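PDB 5TD6: FOG-3 protein from Caenorhabditis elegans, which specifies sperm fate in nematodes as an RNA-binding multimer, the part given here being its BTG/Tob domain. Local coordinates for residues B[14-19]-B[81-86]; B[58-63]-B[86-91]. The protein carries 2 engineered substitutions. All coordinates share one frame; numbering follows the deposited sequence. Where two conformers were deposited one is given.

Interaction 1 (B[14-19]-B[81-86]); sequences RYLFGH and LRLLPT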
loop_
_atom_site.group_PDB
_atom_site.type_symbol
_atom_site.label_atom_id
_atom_site.label_comp_id
_atom_site.label_asym_id
_atom_site.label_seq_id
_atom_site.Cartn_x
_atom_site.Cartn_y
_atom_site.Cartn_z
ATOM N N ARG B 14 -8.003 -2.193 3.031
ATOM C CA ARG B 14 -7.881 -3.534 2.444
ATOM C C ARG B 14 -8.851 -4.534 3.085
ATOM O O ARG B 14 -9.082 -5.617 2.529
ATOM C CB ARG B 14 -6.428 -4.052 2.521
ATOM C CG ARG B 14 -5.508 -3.361 1.458
ATOM C CD ARG B 14 -4.127 -4.055 1.284
ATOM N NE ARG B 14 -3.231 -3.945 2.452
ATOM C CZ ARG B 14 -2.434 -2.900 2.711
ATOM N NH1 ARG B 14 -2.412 -1.836 1.906
ATOM N NH2 ARG B 14 -1.642 -2.920 3.775
ATOM N N TYR B 15 -9.431 -4.182 4.237
ATOM C CA TYR B 15 -10.531 -4.986 4.807
ATOM C C TYR B 15 -11.882 -4.659 4.155
ATOM O O TYR B 15 -12.854 -5.434 4.271
ATOM C CB TYR B 15 -10.661 -4.770 6.317
ATOM C CG TYR B 15 -9.580 -5.420 7.161
ATOM C CD1 TYR B 15 -9.612 -6.779 7.454
ATOM C CD2 TYR B 15 -8.540 -4.663 7.679
ATOM C CE1 TYR B 15 -8.620 -7.369 8.239
ATOM C CE2 TYR B 15 -7.549 -5.241 8.461
ATOM C CZ TYR B 15 -7.591 -6.590 8.734
ATOM O OH TYR B 15 -6.602 -7.154 9.511
ATOM N N LEU B 16 -11.942 -3.502 3.499
ATOM C CA LEU B 16 -13.181 -2.975 2.947
ATOM C C LEU B 16 -13.319 -3.241 1.456
ATOM O O LEU B 16 -14.442 -3.407 0.969
ATOM C CB LEU B 16 -13.285 -1.461 3.208
ATOM C CG LEU B 16 -13.082 -1.059 4.680
ATOM C CD1 LEU B 16 -13.230 0.451 4.893
ATOM C CD2 LEU B 16 -14.032 -1.831 5.597
ATOM N N PHE B 17 -12.194 -3.265 0.736
ATOM C CA PHE B 17 -12.225 -3.364 -0.729
ATOM C C PHE B 17 -13.052 -4.545 -1.167
ATOM O O PHE B 17 -12.839 -5.658 -0.687
ATOM C CB PHE B 17 -10.815 -3.506 -1.325
ATOM C CG PHE B 17 -9.950 -2.286 -1.166
ATOM C CD1 PHE B 17 -10.487 -1.017 -1.280
ATOM C CD2 PHE B 17 -8.594 -2.419 -0.904
ATOM C CE1 PHE B 17 -9.687 0.106 -1.140
ATOM C CE2 PHE B 17 -7.783 -1.306 -0.756
ATOM C CZ PHE B 17 -8.327 -0.037 -0.867
ATOM N N GLY B 18 -13.998 -4.300 -2.066
ATOM C CA GLY B 18 -14.846 -5.356 -2.583
ATOM C C GLY B 18 -16.079 -5.670 -1.748
ATOM O O GLY B 18 -16.926 -6.441 -2.181
ATOM N N HIS B 19 -16.186 -5.086 -0.559
ATOM C CA HIS B 19 -17.330 -5.345 0.301
ATOM C C HIS B 19 -18.109 -4.062 0.561
ATOM O O HIS B 19 -19.245 -4.099 1.005
ATOM C CB HIS B 19 -16.880 -5.970 1.621
ATOM C CG HIS B 19 -16.022 -7.183 1.445
ATOM N ND1 HIS B 19 -16.527 -8.402 1.043
ATOM C CD2 HIS B 19 -14.683 -7.358 1.587
ATOM C CE1 HIS B 19 -15.541 -9.279 0.960
ATOM N NE2 HIS B 19 -14.410 -8.667 1.276
ATOM N N LEU B 81 -17.809 -1.267 10.853
ATOM C CA LEU B 81 -17.608 -1.973 12.118
ATOM C C LEU B 81 -17.498 -3.482 11.928
ATOM O O LEU B 81 -16.595 -4.121 12.474
ATOM C CB LEU B 81 -18.753 -1.668 13.089
ATOM C CG LEU B 81 -18.875 -2.614 14.293
ATOM C CD1 LEU B 81 -17.890 -2.227 15.392
ATOM C CD2 LEU B 81 -20.308 -2.674 14.827
ATOM N N ARG B 82 -18.403 -4.050 11.137
ATOM C CA ARG B 82 -18.420 -5.497 10.969
ATOM C C ARG B 82 -17.233 -6.006 10.127
ATOM O O ARG B 82 -16.750 -7.115 10.361
ATOM C CB ARG B 82 -19.748 -5.958 10.356
ATOM C CG ARG B 82 -20.045 -5.439 8.961
ATOM C CD ARG B 82 -21.334 -6.047 8.394
ATOM N NE ARG B 82 -21.841 -5.256 7.274
ATOM C CZ ARG B 82 -21.511 -5.452 5.999
ATOM N NH1 ARG B 82 -20.673 -6.427 5.662
ATOM N NH2 ARG B 82 -22.026 -4.674 5.055
ATOM N N LEU B 83 -16.754 -5.203 9.174
ATOM C CA LEU B 83 -15.687 -5.654 8.271
ATOM C C LEU B 83 -14.270 -5.530 8.860
ATOM O O LEU B 83 -13.342 -6.205 8.412
ATOM C CB LEU B 83 -15.758 -4.889 6.948
ATOM C CG LEU B 83 -17.011 -5.129 6.102
ATOM C CD1 LEU B 83 -17.039 -4.194 4.903
ATOM C CD2 LEU B 83 -17.089 -6.580 5.649
ATOM N N LEU B 84 -14.097 -4.665 9.851
ATOM C CA LEU B 84 -12.789 -4.499 10.474
ATOM C C LEU B 84 -12.578 -5.580 11.529
ATOM O O LEU B 84 -13.545 -6.103 12.086
ATOM C CB LEU B 84 -12.655 -3.106 11.093
ATOM C CG LEU B 84 -12.759 -1.929 10.125
ATOM C CD1 LEU B 84 -12.365 -0.627 10.817
ATOM C CD2 LEU B 84 -11.877 -2.183 8.901
ATOM N N PRO B 85 -11.313 -5.933 11.797
ATOM C CA PRO B 85 -11.003 -6.859 12.892
ATOM C C PRO B 85 -11.328 -6.242 14.248
ATOM O O PRO B 85 -11.285 -5.029 14.381
ATOM C CB PRO B 85 -9.496 -7.087 12.742
ATOM C CG PRO B 85 -9.001 -5.843 12.068
ATOM C CD PRO B 85 -10.095 -5.449 11.121
ATOM N N THR B 86 -11.653 -7.058 15.242
ATOM C CA THR B 86 -11.954 -6.521 16.562
ATOM C C THR B 86 -10.678 -6.396 17.395
ATOM O O THR B 86 -9.832 -7.286 17.385
ATOM C CB THR B 86 -12.991 -7.393 17.311
ATOM O OG1 THR B 86 -12.367 -8.594 17.788
ATOM C CG2 THR B 86 -14.141 -7.755 16.393
HETATM O O HOH W 1 -13.385 -7.829 5.510
#

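Interaction 2 (B[58-63]-B[86-91]); sequences INTTTS and TNMIIF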
loop_
_atom_site.group_PDB
_atom_site.type_symbol
_atom_site.label_atom_id
_atom_site.label_comp_id
_atom_site.label_asym_id
_atom_site.label_seq_id
_atom_site.Cartn_x
_atom_site.Cartn_y
_atom_site.Cartn_z
ATOM N N ILE B 58 -3.929 3.472 17.513
ATOM C CA ILE B 58 -5.378 3.383 17.402
ATOM C C ILE B 58 -5.824 1.941 17.532
ATOM O O ILE B 58 -5.042 1.009 17.348
ATOM C CB ILE B 58 -5.918 3.966 16.077
ATOM C CG1 ILE B 58 -5.372 3.196 14.876
ATOM C CG2 ILE B 58 -5.618 5.460 15.979
ATOM C CD1 ILE B 58 -5.766 3.799 13.548
ATOM N N ASN B 59 -7.085 1.779 17.920
ATOM C CA ASN B 59 -7.712 0.482 18.190
ATOM C C ASN B 59 -8.954 0.338 17.312
ATOM O O ASN B 59 -9.846 1.191 17.352
ATOM C CB ASN B 59 -8.061 0.387 19.678
ATOM C CG ASN B 59 -8.626 -0.972 20.082
ATOM O OD1 ASN B 59 -9.632 -1.449 19.539
ATOM N ND2 ASN B 59 -7.975 -1.596 21.056
ATOM N N THR B 60 -9.019 -0.725 16.513
ATOM C CA THR B 60 -10.094 -0.855 15.529
ATOM C C THR B 60 -11.485 -0.941 16.168
ATOM O O THR B 60 -12.507 -0.716 15.508
ATOM C CB THR B 60 -9.892 -2.085 14.626
ATOM O OG1 THR B 60 -9.851 -3.274 15.423
ATOM C CG2 THR B 60 -8.595 -1.955 13.812
ATOM N N THR B 61 -11.523 -1.254 17.455
ATOM C CA THR B 61 -12.793 -1.334 18.160
ATOM C C THR B 61 -13.101 -0.053 18.935
ATOM O O THR B 61 -14.177 0.531 18.781
ATOM C CB THR B 61 -12.807 -2.517 19.140
ATOM O OG1 THR B 61 -12.760 -3.749 18.407
ATOM C CG2 THR B 61 -14.068 -2.477 19.992
ATOM N N THR B 62 -12.149 0.391 19.754
ATOM C CA THR B 62 -12.423 1.460 20.706
ATOM C C THR B 62 -12.051 2.873 20.248
ATOM O O THR B 62 -12.439 3.847 20.892
ATOM C CB THR B 62 -11.714 1.186 22.038
ATOM O OG1 THR B 62 -10.298 1.343 21.887
ATOM C CG2 THR B 62 -12.027 -0.226 22.510
ATOM N N SER B 63 -11.299 3.003 19.157
ATOM C CA SER B 63 -11.014 4.334 18.618
ATOM C C SER B 63 -12.179 4.796 17.767
ATOM O O SER B 63 -12.610 4.091 16.851
ATOM C CB SER B 63 -9.730 4.351 17.794
ATOM O OG SER B 63 -8.584 4.215 18.611
ATOM N N THR B 86 -11.653 -7.058 15.242
ATOM C CA THR B 86 -11.954 -6.521 16.562
ATOM C C THR B 86 -10.678 -6.396 17.395
ATOM O O THR B 86 -9.832 -7.286 17.385
ATOM C CB THR B 86 -12.991 -7.393 17.311
ATOM O OG1 THR B 86 -12.367 -8.594 17.788
ATOM C CG2 THR B 86 -14.141 -7.755 16.393
ATOM N N ASN B 87 -10.547 -5.266 18.085
ATOM C CA ASN B 87 -9.463 -5.011 19.031
ATOM C C ASN B 87 -8.047 -5.180 18.462
ATOM O O ASN B 87 -7.135 -5.625 19.153
ATOM C CB ASN B 87 -9.635 -5.899 20.264
ATOM C CG ASN B 87 -10.910 -5.580 21.029
ATOM O OD1 ASN B 87 -11.253 -4.413 21.225
ATOM N ND2 ASN B 87 -11.628 -6.617 21.445
ATOM N N MET B 88 -7.867 -4.801 17.205
ATOM C CA MET B 88 -6.521 -4.676 16.652
ATOM C C MET B 88 -5.920 -3.315 16.995
ATOM O O MET B 88 -6.589 -2.287 16.873
ATOM C CB MET B 88 -6.551 -4.877 15.151
ATOM C CG MET B 88 -5.206 -4.713 14.493
ATOM S SD MET B 88 -5.405 -5.021 12.751
ATOM C CE MET B 88 -5.530 -6.812 12.698
ATOM N N ILE B 89 -4.668 -3.307 17.446
ATOM C CA ILE B 89 -4.002 -2.057 17.782
ATOM C C ILE B 89 -2.973 -1.749 16.699
ATOM O O ILE B 89 -2.133 -2.587 16.385
ATOM C CB ILE B 89 -3.329 -2.113 19.169
ATOM C CG1 ILE B 89 -4.358 -2.463 20.254
ATOM C CG2 ILE B 89 -2.664 -0.790 19.506
ATOM C CD1 ILE B 89 -3.753 -3.119 21.464
ATOM N N ILE B 90 -3.078 -0.561 16.111
ATOM C CA ILE B 90 -2.234 -0.143 14.987
ATOM C C ILE B 90 -1.438 1.097 15.375
ATOM O O ILE B 90 -1.979 2.041 15.949
ATOM C CB ILE B 90 -3.076 0.158 13.731
ATOM C CG1 ILE B 90 -4.033 -1.002 13.456
ATOM C CG2 ILE B 90 -2.179 0.410 12.506
ATOM C CD1 ILE B 90 -5.010 -0.739 12.319
ATOM N N PHE B 91 -0.142 1.064 15.092
ATOM C CA PHE B 91 0.772 2.150 15.429
ATOM C C PHE B 91 1.296 2.777 14.146
ATOM O O PHE B 91 1.551 2.074 13.161
ATOM C CB PHE B 91 1.968 1.647 16.259
ATOM C CG PHE B 91 1.603 1.115 17.623
ATOM C CD1 PHE B 91 1.067 -0.157 17.774
ATOM C CD2 PHE B 91 1.824 1.875 18.758
ATOM C CE1 PHE B 91 0.746 -0.647 19.029
ATOM C CE2 PHE B 91 1.499 1.390 20.018
ATOM C CZ PHE B 91 0.957 0.128 20.152
#

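Interaction 1 (B[14-19]-B[81-86])
The best-held polar atom between the two segments is Tyr15 O, gripped by one bond, from a water that donates to it across 2.7 Å. The same water turns its other proton to Leu83 O, but that bond is weak at 3.3 Å, so the polar bridge is water-mediated and most of the contact rests on apolar packing. Its centrepiece is a CH-pi contact: Pro85 CD sits almost exactly over the middle of the Tyr15 ring, 3.5 Å from the centroid and 8° off the ring normal, and the two side chains cross at about a right angle. Tyr15 CG lies beside its own backbone N (chi1 -73°), which presents the ring face to the proline, and Pro85 CG continues over the phenol end toward OH. An alanine in place of Tyr15 removes the ring over which Pro85 lies and would probably loosen the junction. Beside it, Leu16 CD2 reaches Leu83 CB at 3.8 Å and Leu84 CD2 at 4.0 Å, while His19 CB closes on Leu83 CD1 at 3.7 Å. Leu16 also packs on Val25 and Phe28 of helix 22-41, and Phe17 turns to Trp111 of the second subunit. The contact thus lays the turn joining helices 2-13 and 22-41 against the C-terminal end of helix 77-83 and the loop leading on to strand 89-93.

Interaction 2 (B[58-63]-B[86-91])
Asn59 and Asn87 lie side by side and point the same way, their amide planes turned 73° apart. With CG anti to the backbone N (chi1 -176°), Asn59 folds OD1 back over its own turn: it takes Thr61 N at 2.8 Å in the carbonyl plane, an Asx turn, and Thr62 N at 3.1 Å from above that plane. Two hydroxyls face the opposing backbone. Thr61 OG1 accepts Asn87 N at 2.7 Å, and Thr60 OG1, placed between backbone N and carbonyl carbon (chi1 59°), accepts Met88 N at 3.1 Å while also bonding to Pro85 O. Thr60 N in turn donates to Met88 O at 2.9 Å. Ile58 and Ile90, a hydrogen-bonded antiparallel pair, exchange Ile58 N to Ile90 O at 2.9 Å and Ile90 N to Ile58 O at 2.8 Å, both in the carbonyl plane. Their side chains cross obliquely on the face of the sheet that meets helix 2-13 at Leu8. Asn59 and Ile89 point to the other face, where Asn59 ND2 lies 3.8 Å from Ile89 CG1. Short strand 58-59 thereby edges strand 89-93, which pairs on with strand 96-100 in the antiparallel sheet.

From the N terminus the chain runs through helix 2-13 to residues 14-19, which find their partner only after 61 intervening residues, at 81-86; interaction 1 closes that largely helical loop. Residues 58-63 lie inside it, yet their partner, 86-91, extends beyond its end, so interaction 2 closes a second loop, of 22 residues, that crosses the first instead of nesting within it. The two share Thr86 and adjoin twice more: through the Pro85–Thr60 bond and where Tyr15 OH packs at 3.4 Å from Met88 CE. Together they tie the turn after helix 2-13, the end of helix 77-83 and the sheet edge into one continuous patch of the BTG/Tob domain.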